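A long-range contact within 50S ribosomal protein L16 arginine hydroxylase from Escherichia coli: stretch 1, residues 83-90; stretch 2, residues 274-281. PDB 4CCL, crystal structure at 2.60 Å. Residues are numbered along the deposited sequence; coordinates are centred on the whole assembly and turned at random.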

# COMPACT_ATOMS: atom_id res chain seq x y z
N VAL B 83 -15.56 -27.98 -5.24
CA VAL B 83 -15.96 -27.25 -4.04
C VAL B 83 -14.75 -26.88 -3.18
O VAL B 83 -13.97 -27.74 -2.77
CB VAL B 83 -16.94 -28.07 -3.19
CG1 VAL B 83 -17.24 -27.34 -1.89
CG2 VAL B 83 -18.22 -28.33 -3.97
N GLN B 84 -14.60 -25.58 -2.93
CA GLN B 84 -13.48 -25.05 -2.16
C GLN B 84 -13.69 -25.18 -0.65
O GLN B 84 -14.82 -25.07 -0.17
CB GLN B 84 -13.27 -23.57 -2.49
CG GLN B 84 -12.96 -23.29 -3.95
CD GLN B 84 -11.52 -23.58 -4.31
OE1 GLN B 84 -10.63 -23.51 -3.46
NE2 GLN B 84 -11.28 -23.92 -5.57
N ALA B 85 -12.60 -25.40 0.07
CA ALA B 85 -12.58 -25.35 1.54
C ALA B 85 -13.66 -26.18 2.23
O ALA B 85 -14.38 -25.66 3.09
CB ALA B 85 -12.63 -23.90 2.01
N VAL B 86 -13.78 -27.45 1.86
CA VAL B 86 -14.79 -28.33 2.46
C VAL B 86 -14.52 -28.52 3.95
O VAL B 86 -15.45 -28.70 4.74
CB VAL B 86 -14.83 -29.69 1.73
CG1 VAL B 86 -15.79 -30.65 2.42
CG2 VAL B 86 -15.22 -29.51 0.28
N ASN B 87 -13.25 -28.45 4.33
CA ASN B 87 -12.86 -28.64 5.73
C ASN B 87 -13.49 -27.60 6.66
O ASN B 87 -13.48 -27.77 7.88
CB ASN B 87 -11.33 -28.63 5.87
CG ASN B 87 -10.69 -27.42 5.23
OD1 ASN B 87 -10.92 -27.14 4.05
ND2 ASN B 87 -9.89 -26.70 5.99
N HIS B 88 -14.03 -26.54 6.08
CA HIS B 88 -14.76 -25.54 6.85
C HIS B 88 -16.14 -26.08 7.25
O HIS B 88 -16.54 -25.96 8.41
CB HIS B 88 -14.91 -24.24 6.05
CG HIS B 88 -13.62 -23.52 5.80
ND1 HIS B 88 -13.57 -22.22 5.36
CD2 HIS B 88 -12.33 -23.93 5.94
CE1 HIS B 88 -12.30 -21.85 5.23
NE2 HIS B 88 -11.54 -22.87 5.57
N TRP B 89 -16.86 -26.65 6.29
CA TRP B 89 -18.24 -27.07 6.51
C TRP B 89 -18.44 -28.55 6.88
O TRP B 89 -19.56 -28.96 7.18
CB TRP B 89 -19.06 -26.73 5.27
CG TRP B 89 -18.56 -25.49 4.58
CD1 TRP B 89 -17.65 -25.44 3.56
CD2 TRP B 89 -18.92 -24.15 4.87
NE1 TRP B 89 -17.43 -24.13 3.20
CE2 TRP B 89 -18.20 -23.31 3.99
CE3 TRP B 89 -19.78 -23.54 5.79
CZ2 TRP B 89 -18.31 -21.93 4.00
CZ3 TRP B 89 -19.90 -22.17 5.80
CH2 TRP B 89 -19.17 -21.37 4.91
N HIS B 90 -17.37 -29.33 6.85
CA HIS B 90 -17.45 -30.77 7.13
C HIS B 90 -16.30 -31.22 8.03
O HIS B 90 -15.13 -31.08 7.66
CB HIS B 90 -17.42 -31.55 5.81
CG HIS B 90 -18.09 -32.89 5.87
ND1 HIS B 90 -17.39 -34.07 5.77
CD2 HIS B 90 -19.39 -33.24 6.00
CE1 HIS B 90 -18.23 -35.09 5.85
NE2 HIS B 90 -19.45 -34.61 5.98
N GLN B 274 -5.25 -15.25 8.80
CA GLN B 274 -6.53 -15.14 8.10
C GLN B 274 -6.65 -16.20 6.99
O GLN B 274 -5.68 -16.51 6.31
CB GLN B 274 -6.71 -13.74 7.51
CG GLN B 274 -7.76 -12.90 8.22
CD GLN B 274 -7.53 -11.41 8.06
OE1 GLN B 274 -8.47 -10.65 7.82
NE2 GLN B 274 -6.28 -10.99 8.19
N SER B 275 -7.85 -16.75 6.84
CA SER B 275 -8.10 -17.77 5.83
C SER B 275 -8.50 -17.18 4.48
O SER B 275 -9.22 -16.18 4.42
CB SER B 275 -9.18 -18.75 6.31
OG SER B 275 -9.45 -19.75 5.34
N ARG B 276 -8.04 -17.80 3.40
CA ARG B 276 -8.35 -17.35 2.05
C ARG B 276 -9.80 -17.63 1.65
O ARG B 276 -10.29 -17.11 0.65
CB ARG B 276 -7.39 -17.98 1.03
CG ARG B 276 -5.98 -17.39 1.05
CD ARG B 276 -5.03 -18.14 0.12
NE ARG B 276 -5.38 -17.97 -1.29
CZ ARG B 276 -6.00 -18.89 -2.03
NH1 ARG B 276 -6.36 -20.05 -1.48
NH2 ARG B 276 -6.27 -18.65 -3.30
N HIS B 277 -10.48 -18.46 2.44
CA HIS B 277 -11.89 -18.76 2.19
C HIS B 277 -12.75 -18.42 3.40
O HIS B 277 -12.25 -18.32 4.52
CB HIS B 277 -12.07 -20.23 1.80
CG HIS B 277 -11.23 -20.66 0.64
ND1 HIS B 277 -10.08 -21.41 0.80
CD2 HIS B 277 -11.37 -20.45 -0.69
CE1 HIS B 277 -9.55 -21.64 -0.39
NE2 HIS B 277 -10.31 -21.07 -1.31
N GLU B 278 -14.05 -18.26 3.16
CA GLU B 278 -14.98 -17.90 4.22
C GLU B 278 -15.14 -19.02 5.26
O GLU B 278 -15.44 -20.16 4.91
CB GLU B 278 -16.34 -17.53 3.62
CG GLU B 278 -17.38 -17.12 4.65
CD GLU B 278 -18.63 -16.53 4.01
OE1 GLU B 278 -19.38 -17.29 3.35
OE2 GLU B 278 -18.86 -15.32 4.17
N LEU B 279 -14.93 -18.67 6.52
CA LEU B 279 -15.17 -19.59 7.63
C LEU B 279 -16.67 -19.73 7.90
O LEU B 279 -17.46 -18.87 7.51
CB LEU B 279 -14.45 -19.11 8.90
CG LEU B 279 -12.92 -19.24 8.98
CD1 LEU B 279 -12.47 -20.63 8.55
CD2 LEU B 279 -12.19 -18.16 8.19
N ASP B 280 -17.05 -20.81 8.58
CA ASP B 280 -18.43 -20.98 8.98
C ASP B 280 -18.50 -20.37 10.36
O ASP B 280 -18.04 -20.97 11.32
CB ASP B 280 -18.74 -22.49 9.06
CG ASP B 280 -20.19 -22.79 9.47
OD1 ASP B 280 -20.82 -21.98 10.18
OD2 ASP B 280 -20.69 -23.86 9.07
N ILE B 281 -19.15 -19.22 10.48
CA ILE B 281 -19.08 -18.47 11.72
C ILE B 281 -20.46 -18.21 12.30
O ILE B 281 -21.28 -17.52 11.70
CB ILE B 281 -18.29 -17.15 11.55
CG1 ILE B 281 -16.80 -17.45 11.34
CG2 ILE B 281 -18.49 -16.23 12.74
CD1 ILE B 281 -15.86 -16.28 11.64
O HOH W 1 -19.20 -26.10 9.83

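This is a small, mixed contact centred on His 88, whose ring makes the one direct hydrogen bond between a short, weakly bonded helix and an irregular segment. The two stretches bury 416 Å² between them, and His 88 has the largest covered area.

His 88 points toward stretch 2. Its ND1 donates to the backbone O of Glu 278 at 2.8 Å, and the N-H...O angle of 162° makes the bond nearly straight. Because the acceptor is a backbone atom, the bond does not depend on the Glu 278 side chain. NE2 is hydrogen-bonded elsewhere in the structure, so both ring nitrogens are satisfied. Leu 279 covers one face of the ring in a CH-pi contact, with CD1 3.7 Å from the ring centroid. The CA-to-CB bond of Leu 279 points away, but the end of its side chain comes back to the ring.

Ala 85 packs against His 277, CB to CB at 3.7 Å. Nearby, Gln 84 OE1 lies 3.3 Å from His 277 NE2.

Trp 89 extends the contact along Glu 278, Leu 279 and Asp 280. Its CE3 is 3.4 Å from Asp 280 OD2. A water bridges the stretches here, donating to His 88 O at 3.0 Å and to Asp 280 OD2 at 2.8 Å.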